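Local coordinates for mandelate racemase / muconate lactonizing enzyme, C-terminal domain protein (Pseudovibrio sp. JE062, PDB 4JHM), which is of unknown function but belongs to the enolase superfamily, combining an N-terminal alpha+beta capping domain with a C-terminal barrel domain, at residues V11-L16 and N38-F43; C65-L70 and A371-E376. One frame throughout, in Å; residues are numbered along the deposited sequence.

Overall arrangement
Both contacts involve one antiparallel four-stranded sheet, ordered 50-58, 34-44, 8-16, 369-376, and their centres lie about 7 Å apart. Interaction 1 pairs the two middle strands; interaction 2 sets the helix containing 65-70 against the neighbouring strand 369-376, which comes from the C-terminal end of the chain. Strand 8-16 joins the two: Val11 O lies 3.0 Å from Phe375 N and Ala15 N 3.1 Å from Ala371 O, both probable hydrogen bonds. On one face, Asn38, whose ND2 bonds to Ser56, packs on Ile66. The centres of interactions 1 and 2 are about 19 and 22 Å from the chain centre, on the same side of it.

Interaction 1 (V11-L16 and N38-F43); sequences VELYAL and NIVRLF
Paired across the strands, Glu12 and Arg41 lie side by side: CG of Glu12 stands anti to its carbonyl carbon (chi1 -69°) with the chain extended beyond it, whereas the Arg41 chain bends at chi2 and chi3. Glu12 OE1 lies over one face of the guanidinium, 3.3 Å from Arg41 NE. With the two planes 79° apart and the oxygen well out of the guanidinium plane, this salt bridge is held by charge alone, without an N-H directed at the carboxylate. OE1 also accepts a weak hydrogen bond from Tyr14 OH, and Glu12 CD meets the edge of the Phe43 ring, 3.6 Å from CE2.

Beneath these groups the strands run antiparallel at 162°. Glu12 and Arg41 form a hydrogen-bonded pair, with Glu12 N to Arg41 O and Arg41 N to Glu12 O both at 3.0 Å; Tyr14 and Ile39 form another, Tyr14 N lying 2.9 Å from Ile39 O, and Ile39 N returning a bond to Tyr14 O. The non-hydrogen-bonded pairs between and beyond them send their side chains to the other face, where Val11 CG1 touches Leu42 CD2 at 3.6 Å and Leu13 CD2 lies alongside Val40 CG2 at 4.0 Å. Helix 65-73 covers Leu13 and Val40 through Leu70, and helix 100-119 covers Val40 and Leu42.

Both charged groups have further partners: Glu12 OE2 pairs with Arg10, while Arg41 NH1 pairs with Glu49 and its guanidinium makes a cation-pi contact with Trp362. The chemistry is thus divided between a largely apolar face, Asn38 at its end bonded to Ser56 and Thr54, packed under helices, and one bearing an ionic network, in which the flanking opposite charges would probably favour an ionised Glu12, although its direct bridge to Arg41 lacks hydrogen-bond geometry.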
ATOM      1  N   VAL A  11      -4.440 -30.701 -43.259  1.00 98.14           N
ATOM      2  CA  VAL A  11      -5.245 -29.610 -42.698  1.00 96.90           C
ATOM      3  C   VAL A  11      -5.939 -28.796 -43.794  1.00 91.48           C
ATOM      4  O   VAL A  11      -5.385 -28.582 -44.871  1.00 90.12           O
ATOM      5  CB  VAL A  11      -4.408 -28.673 -41.798  1.00 99.03           C
ATOM      6  CG1 VAL A  11      -3.442 -29.481 -40.940  1.00101.17           C
ATOM      7  CG2 VAL A  11      -3.654 -27.646 -42.625  1.00101.55           C
ATOM      8  N   GLU A  12      -7.164 -28.363 -43.509  1.00 87.79           N
ATOM      9  CA  GLU A  12      -7.939 -27.547 -44.440  1.00 87.28           C
ATOM     10  C   GLU A  12      -8.380 -26.257 -43.761  1.00 83.78           C
ATOM     11  O   GLU A  12      -8.935 -26.286 -42.661  1.00 84.99           O
ATOM     12  CB  GLU A  12      -9.174 -28.305 -44.916  1.00 90.65           C
ATOM     13  CG  GLU A  12      -8.882 -29.487 -45.821  1.00 94.84           C
ATOM     14  CD  GLU A  12     -10.133 -30.259 -46.188  1.00 96.15           C
ATOM     15  OE1 GLU A  12     -11.176 -30.057 -45.531  1.00 95.65           O
ATOM     16  OE2 GLU A  12     -10.068 -31.075 -47.128  1.00 99.42           O
ATOM     17  N   LEU A  13      -8.139 -25.129 -44.417  1.00 77.90           N
ATOM     18  CA  LEU A  13      -8.550 -23.842 -43.876  1.00 74.03           C
ATOM     19  C   LEU A  13      -9.723 -23.292 -44.666  1.00 72.33           C
ATOM     20  O   LEU A  13      -9.732 -23.360 -45.891  1.00 71.88           O
ATOM     21  CB  LEU A  13      -7.391 -22.851 -43.922  1.00 76.07           C
ATOM     22  CG  LEU A  13      -6.100 -23.297 -43.237  1.00 75.51           C
ATOM     23  CD1 LEU A  13      -5.129 -22.128 -43.148  1.00 72.47           C
ATOM     24  CD2 LEU A  13      -6.394 -23.875 -41.861  1.00 75.23           C
ATOM     25  N   TYR A  14     -10.710 -22.746 -43.961  1.00 72.99           N
ATOM     26  CA  TYR A  14     -11.882 -22.166 -44.608  1.00 74.56           C
ATOM     27  C   TYR A  14     -12.250 -20.810 -44.018  1.00 75.39           C
ATOM     28  O   TYR A  14     -12.041 -20.547 -42.832  1.00 78.24           O
ATOM     29  CB  TYR A  14     -13.076 -23.110 -44.490  1.00 75.37           C
ATOM     30  CG  TYR A  14     -12.879 -24.419 -45.206  1.00 77.28           C
ATOM     31  CD1 TYR A  14     -13.100 -24.523 -46.570  1.00 82.64           C
ATOM     32  CD2 TYR A  14     -12.464 -25.551 -44.520  1.00 80.15           C
ATOM     33  CE1 TYR A  14     -12.915 -25.720 -47.233  1.00 87.67           C
ATOM     34  CE2 TYR A  14     -12.278 -26.754 -45.173  1.00 84.24           C
ATOM     35  CZ  TYR A  14     -12.504 -26.831 -46.529  1.00 85.20           C
ATOM     36  OH  TYR A  14     -12.320 -28.020 -47.186  1.00 88.96           O
ATOM     37  N   ALA A  15     -12.793 -19.952 -44.870  1.00 73.71           N
ATOM     38  CA  ALA A  15     -13.343 -18.678 -44.447  1.00 73.91           C
ATOM     39  C   ALA A  15     -14.648 -18.483 -45.206  1.00 76.84           C
ATOM     40  O   ALA A  15     -14.645 -18.225 -46.416  1.00 74.75           O
ATOM     41  CB  ALA A  15     -12.370 -17.545 -44.740  1.00 72.48           C
ATOM     42  N   LEU A  16     -15.763 -18.625 -44.496  1.00 73.49           N
ATOM     43  CA  LEU A  16     -17.072 -18.585 -45.124  1.00 76.30           C
ATOM     44  C   LEU A  16     -17.957 -17.506 -44.520  1.00 75.98           C
ATOM     45  O   LEU A  16     -17.657 -16.966 -43.457  1.00 79.73           O
ATOM     46  CB  LEU A  16     -17.760 -19.953 -45.029  1.00 80.02           C
ATOM     47  CG  LEU A  16     -17.749 -20.677 -43.682  1.00 80.88           C
ATOM     48  CD1 LEU A  16     -18.948 -21.600 -43.563  1.00 80.54           C
ATOM     49  CD2 LEU A  16     -16.460 -21.466 -43.493  1.00 84.52           C
ATOM     50  N   ASN A  38     -14.029 -18.602 -39.511  1.00 75.41           N
ATOM     51  CA  ASN A  38     -12.792 -19.253 -39.929  1.00 72.46           C
ATOM     52  C   ASN A  38     -12.716 -20.655 -39.357  1.00 74.04           C
ATOM     53  O   ASN A  38     -12.703 -20.834 -38.145  1.00 74.51           O
ATOM     54  CB  ASN A  38     -11.591 -18.444 -39.456  1.00 72.39           C
ATOM     55  CG  ASN A  38     -11.640 -17.010 -39.931  1.00 75.84           C
ATOM     56  OD1 ASN A  38     -11.453 -16.732 -41.116  1.00 86.54           O
ATOM     57  ND2 ASN A  38     -11.893 -16.087 -39.010  1.00 72.92           N
ATOM     58  N   ILE A  39     -12.667 -21.657 -40.226  1.00 76.45           N
ATOM     59  CA  ILE A  39     -12.662 -23.034 -39.763  1.00 77.85           C
ATOM     60  C   ILE A  39     -11.351 -23.743 -40.071  1.00 82.61           C
ATOM     61  O   ILE A  39     -10.859 -23.703 -41.200  1.00 82.94           O
ATOM     62  CB  ILE A  39     -13.817 -23.837 -40.380  1.00 79.04           C
ATOM     63  CG1 ILE A  39     -15.149 -23.370 -39.794  1.00 80.65           C
ATOM     64  CG2 ILE A  39     -13.626 -25.321 -40.118  1.00 79.53           C
ATOM     65  CD1 ILE A  39     -16.363 -24.003 -40.442  1.00 82.63           C
ATOM     66  N   VAL A  40     -10.797 -24.385 -39.045  1.00 85.91           N
ATOM     67  CA  VAL A  40      -9.641 -25.254 -39.195  1.00 87.09           C
ATOM     68  C   VAL A  40     -10.087 -26.699 -39.043  1.00 91.83           C
ATOM     69  O   VAL A  40     -10.613 -27.079 -37.995  1.00 91.70           O
ATOM     70  CB  VAL A  40      -8.576 -24.976 -38.119  1.00 87.13           C
ATOM     71  CG1 VAL A  40      -7.431 -25.970 -38.242  1.00 92.04           C
ATOM     72  CG2 VAL A  40      -8.060 -23.551 -38.226  1.00 87.76           C
ATOM     73  N   ARG A  41      -9.885 -27.501 -40.086  1.00 92.46           N
ATOM     74  CA  ARG A  41     -10.199 -28.921 -40.025  1.00 95.27           C
ATOM     75  C   ARG A  41      -8.918 -29.748 -40.081  1.00 96.07           C
ATOM     76  O   ARG A  41      -8.220 -29.749 -41.092  1.00104.44           O
ATOM     77  CB  ARG A  41     -11.128 -29.328 -41.172  1.00100.88           C
ATOM     78  CG  ARG A  41     -12.058 -30.473 -40.802  1.00101.20           C
ATOM     79  CD  ARG A  41     -12.117 -31.552 -41.863  1.00102.10           C
ATOM     80  NE  ARG A  41     -12.984 -31.204 -42.985  1.00101.85           N
ATOM     81  CZ  ARG A  41     -13.573 -32.097 -43.776  1.00 99.17           C
ATOM     82  NH1 ARG A  41     -13.400 -33.396 -43.567  1.00100.45           N
ATOM     83  NH2 ARG A  41     -14.344 -31.696 -44.774  1.00101.22           N
ATOM     84  N   LEU A  42      -8.615 -30.451 -38.994  1.00 92.27           N
ATOM     85  CA  LEU A  42      -7.401 -31.255 -38.916  1.00 91.00           C
ATOM     86  C   LEU A  42      -7.705 -32.715 -39.217  1.00 95.01           C
ATOM     87  O   LEU A  42      -8.722 -33.246 -38.776  1.00 93.99           O
ATOM     88  CB  LEU A  42      -6.781 -31.156 -37.523  1.00 88.67           C
ATOM     89  CG  LEU A  42      -6.376 -29.766 -37.033  1.00 89.14           C
ATOM     90  CD1 LEU A  42      -5.995 -29.833 -35.562  1.00 89.44           C
ATOM     91  CD2 LEU A  42      -5.231 -29.197 -37.859  1.00 88.56           C
ATOM     92  N   PHE A  43      -6.810 -33.355 -39.963  1.00 94.87           N
ATOM     93  CA  PHE A  43      -6.917 -34.778 -40.259  1.00 96.27           C
ATOM     94  C   PHE A  43      -5.765 -35.531 -39.592  1.00 96.33           C
ATOM     95  O   PHE A  43      -4.743 -34.935 -39.253  1.00 94.42           O
ATOM     96  CB  PHE A  43      -6.871 -35.016 -41.769  1.00 97.97           C
ATOM     97  CG  PHE A  43      -8.078 -34.506 -42.512  1.00 99.19           C
ATOM     98  CD1 PHE A  43      -9.222 -35.284 -42.624  1.00102.15           C
ATOM     99  CD2 PHE A  43      -8.058 -33.263 -43.124  1.00 99.68           C
ATOM    100  CE1 PHE A  43     -10.329 -34.826 -43.320  1.00100.92           C
ATOM    101  CE2 PHE A  43      -9.159 -32.801 -43.825  1.00100.72           C
ATOM    102  CZ  PHE A  43     -10.295 -33.583 -43.926  1.00 98.76           C
TER

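Interaction 2 (C65-L70 and A371-E376); sequences CIIESL and ASYVFE
The ring of Tyr373 meets Glu68 and Ile67 at its edge: Glu68 OE1 lies in the ring plane beside the hydroxyl, and Ile67 O is near that plane, 4.3 Å from CE2. Arg71, from the next turn of the same helix, adds a cation-pi contact with the ring. The carboxylate of Glu68 stands 80° from the ring plane, and the two side chains cross at about a right angle. Tyr373 OH donates to OE1 over 2.7 Å, on the syn lone pair, the side of OE2. A bend at chi2 of Glu68 (52°) carries CD round to the tyrosine. Ile67 fills the other half of the contact: CG1 is anti to the backbone N, and CD1 ends 4.1 Å from Ala371 CB and 3.4 Å from Ala371 O. The same side chain packs on Ala15 of the adjacent strand, while Arg64 of the second subunit packs against Glu68.

With 9.5 Å and 11° between the axes of 65-70 and 371-376, these segments run nearly parallel, the helix lying across one sheet face. Such helix-on-sheet packing, completed by a strand returning from the C-terminal end, fits the capping domain of the enolase superfamily.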
ATOM      1  N   CYS A  65      -8.011 -11.871 -43.165  1.00 75.34           N
ATOM      2  CA  CYS A  65      -6.940 -11.602 -42.202  1.00 72.91           C
ATOM      3  C   CYS A  65      -6.576 -12.830 -41.376  1.00 70.85           C
ATOM      4  O   CYS A  65      -5.407 -13.200 -41.273  1.00 69.39           O
ATOM      5  CB  CYS A  65      -7.352 -10.474 -41.251  1.00 73.14           C
ATOM      6  SG  CYS A  65      -6.094 -10.055 -40.017  1.00 77.65           S
ATOM      7  N   ILE A  66      -7.585 -13.442 -40.768  1.00 70.03           N
ATOM      8  CA  ILE A  66      -7.383 -14.636 -39.968  1.00 66.92           C
ATOM      9  C   ILE A  66      -6.900 -15.799 -40.836  1.00 70.29           C
ATOM     10  O   ILE A  66      -5.802 -16.312 -40.631  1.00 72.84           O
ATOM     11  CB  ILE A  66      -8.674 -15.028 -39.223  1.00 66.46           C
ATOM     12  CG1 ILE A  66      -8.969 -14.020 -38.107  1.00 64.62           C
ATOM     13  CG2 ILE A  66      -8.570 -16.440 -38.658  1.00 67.50           C
ATOM     14  CD1 ILE A  66      -7.935 -13.981 -37.000  1.00 62.69           C
ATOM     15  N   ILE A  67      -7.703 -16.210 -41.815  1.00 73.06           N
ATOM     16  CA  ILE A  67      -7.339 -17.364 -42.643  1.00 76.07           C
ATOM     17  C   ILE A  67      -5.918 -17.253 -43.202  1.00 75.97           C
ATOM     18  O   ILE A  67      -5.240 -18.266 -43.401  1.00 72.08           O
ATOM     19  CB  ILE A  67      -8.314 -17.568 -43.819  1.00 74.59           C
ATOM     20  CG1 ILE A  67      -8.162 -18.988 -44.383  1.00 78.75           C
ATOM     21  CG2 ILE A  67      -8.070 -16.527 -44.901  1.00 67.82           C
ATOM     22  CD1 ILE A  67      -9.299 -19.429 -45.280  1.00 78.51           C
ATOM     23  N   GLU A  68      -5.473 -16.024 -43.449  1.00 73.81           N
ATOM     24  CA  GLU A  68      -4.163 -15.789 -44.046  1.00 74.62           C
ATOM     25  C   GLU A  68      -3.070 -15.829 -42.984  1.00 70.43           C
ATOM     26  O   GLU A  68      -1.909 -16.096 -43.286  1.00 68.02           O
ATOM     27  CB  GLU A  68      -4.152 -14.449 -44.784  1.00 78.22           C
ATOM     28  CG  GLU A  68      -3.213 -14.409 -45.976  1.00 83.10           C
ATOM     29  CD  GLU A  68      -3.422 -15.566 -46.950  1.00 84.33           C
ATOM     30  OE1 GLU A  68      -4.577 -15.832 -47.344  1.00 82.84           O
ATOM     31  OE2 GLU A  68      -2.423 -16.207 -47.335  1.00 86.72           O
ATOM     32  N   SER A  69      -3.455 -15.553 -41.743  1.00 72.02           N
ATOM     33  CA  SER A  69      -2.565 -15.717 -40.600  1.00 68.15           C
ATOM     34  C   SER A  69      -2.372 -17.201 -40.338  1.00 68.17           C
ATOM     35  O   SER A  69      -1.260 -17.660 -40.098  1.00 70.32           O
ATOM     36  CB  SER A  69      -3.162 -15.051 -39.362  1.00 64.04           C
ATOM     37  OG  SER A  69      -2.439 -15.405 -38.196  1.00 64.87           O
ATOM     38  N   LEU A  70      -3.472 -17.942 -40.395  1.00 69.94           N
ATOM     39  CA  LEU A  70      -3.454 -19.388 -40.223  1.00 69.24           C
ATOM     40  C   LEU A  70      -2.596 -20.065 -41.280  1.00 71.14           C
ATOM     41  O   LEU A  70      -1.939 -21.071 -41.007  1.00 72.91           O
ATOM     42  CB  LEU A  70      -4.880 -19.940 -40.282  1.00 67.16           C
ATOM     43  CG  LEU A  70      -5.634 -19.922 -38.951  1.00 64.53           C
ATOM     44  CD1 LEU A  70      -7.136 -19.863 -39.174  1.00 63.81           C
ATOM     45  CD2 LEU A  70      -5.256 -21.139 -38.117  1.00 64.77           C
ATOM     46  N   ALA A 371     -12.661 -18.368 -49.427  1.00 81.67           N
ATOM     47  CA  ALA A 371     -11.222 -18.639 -49.371  1.00 78.96           C
ATOM     48  C   ALA A 371     -10.943 -19.959 -48.662  1.00 78.16           C
ATOM     49  O   ALA A 371     -11.565 -20.267 -47.646  1.00 76.03           O
ATOM     50  CB  ALA A 371     -10.497 -17.506 -48.663  1.00 73.74           C
ATOM     51  N   SER A 372     -10.007 -20.736 -49.199  1.00 78.70           N
ATOM     52  CA  SER A 372      -9.627 -21.996 -48.572  1.00 80.33           C
ATOM     53  C   SER A 372      -8.226 -22.447 -48.979  1.00 85.34           C
ATOM     54  O   SER A 372      -7.751 -22.134 -50.070  1.00 85.63           O
ATOM     55  CB  SER A 372     -10.632 -23.089 -48.929  1.00 82.24           C
ATOM     56  OG  SER A 372     -10.553 -23.412 -50.305  1.00 85.26           O
ATOM     57  N   TYR A 373      -7.571 -23.182 -48.084  1.00 88.18           N
ATOM     58  CA  TYR A 373      -6.281 -23.792 -48.378  1.00 89.45           C
ATOM     59  C   TYR A 373      -6.314 -25.265 -48.005  1.00 89.56           C
ATOM     60  O   TYR A 373      -7.251 -25.731 -47.357  1.00 88.30           O
ATOM     61  CB  TYR A 373      -5.158 -23.097 -47.608  1.00 88.28           C
ATOM     62  CG  TYR A 373      -4.906 -21.671 -48.043  1.00 92.55           C
ATOM     63  CD1 TYR A 373      -4.461 -21.386 -49.327  1.00 96.10           C
ATOM     64  CD2 TYR A 373      -5.102 -20.609 -47.167  1.00 93.57           C
ATOM     65  CE1 TYR A 373      -4.229 -20.085 -49.730  1.00 96.81           C
ATOM     66  CE2 TYR A 373      -4.867 -19.305 -47.561  1.00 92.24           C
ATOM     67  CZ  TYR A 373      -4.432 -19.049 -48.845  1.00 91.73           C
ATOM     68  OH  TYR A 373      -4.199 -17.753 -49.246  1.00 88.44           O
ATOM     69  N   VAL A 374      -5.286 -25.992 -48.431  1.00 90.23           N
ATOM     70  CA  VAL A 374      -5.104 -27.378 -48.030  1.00 91.77           C
ATOM     71  C   VAL A 374      -3.605 -27.682 -47.941  1.00 93.53           C
ATOM     72  O   VAL A 374      -2.815 -27.174 -48.737  1.00 93.65           O
ATOM     73  CB  VAL A 374      -5.802 -28.347 -49.011  1.00 95.38           C
ATOM     74  CG1 VAL A 374      -4.994 -28.504 -50.293  1.00 98.21           C
ATOM     75  CG2 VAL A 374      -6.029 -29.700 -48.355  1.00 98.28           C
ATOM     76  N   PHE A 375      -3.220 -28.490 -46.956  1.00 95.71           N
ATOM     77  CA  PHE A 375      -1.821 -28.882 -46.771  1.00 97.64           C
ATOM     78  C   PHE A 375      -1.734 -30.376 -46.476  1.00102.97           C
ATOM     79  O   PHE A 375      -2.547 -30.906 -45.715  1.00106.46           O
ATOM     80  CB  PHE A 375      -1.197 -28.104 -45.612  1.00 94.95           C
ATOM     81  CG  PHE A 375      -1.318 -26.610 -45.736  1.00 93.58           C
ATOM     82  CD1 PHE A 375      -2.456 -25.952 -45.290  1.00 91.21           C
ATOM     83  CD2 PHE A 375      -0.287 -25.860 -46.279  1.00 92.06           C
ATOM     84  CE1 PHE A 375      -2.568 -24.578 -45.394  1.00 88.12           C
ATOM     85  CE2 PHE A 375      -0.394 -24.486 -46.385  1.00 91.44           C
ATOM     86  CZ  PHE A 375      -1.535 -23.843 -45.942  1.00 89.50           C
ATOM     87  N   GLU A 376      -0.747 -31.051 -47.066  1.00104.77           N
ATOM     88  CA  GLU A 376      -0.587 -32.497 -46.870  1.00108.66           C
ATOM     89  C   GLU A 376       0.869 -32.962 -46.816  1.00108.06           C
ATOM     90  O   GLU A 376       1.792 -32.210 -47.120  1.00108.79           O
ATOM     91  CB  GLU A 376      -1.322 -33.268 -47.970  1.00111.44           C
ATOM     92  CG  GLU A 376      -2.810 -33.436 -47.715  1.00111.17           C
ATOM     93  CD  GLU A 376      -3.436 -34.508 -48.585  1.00114.72           C
ATOM     94  OE1 GLU A 376      -3.039 -34.630 -49.764  1.00118.51           O
ATOM     95  OE2 GLU A 376      -4.329 -35.226 -48.087  1.00114.37           O
TER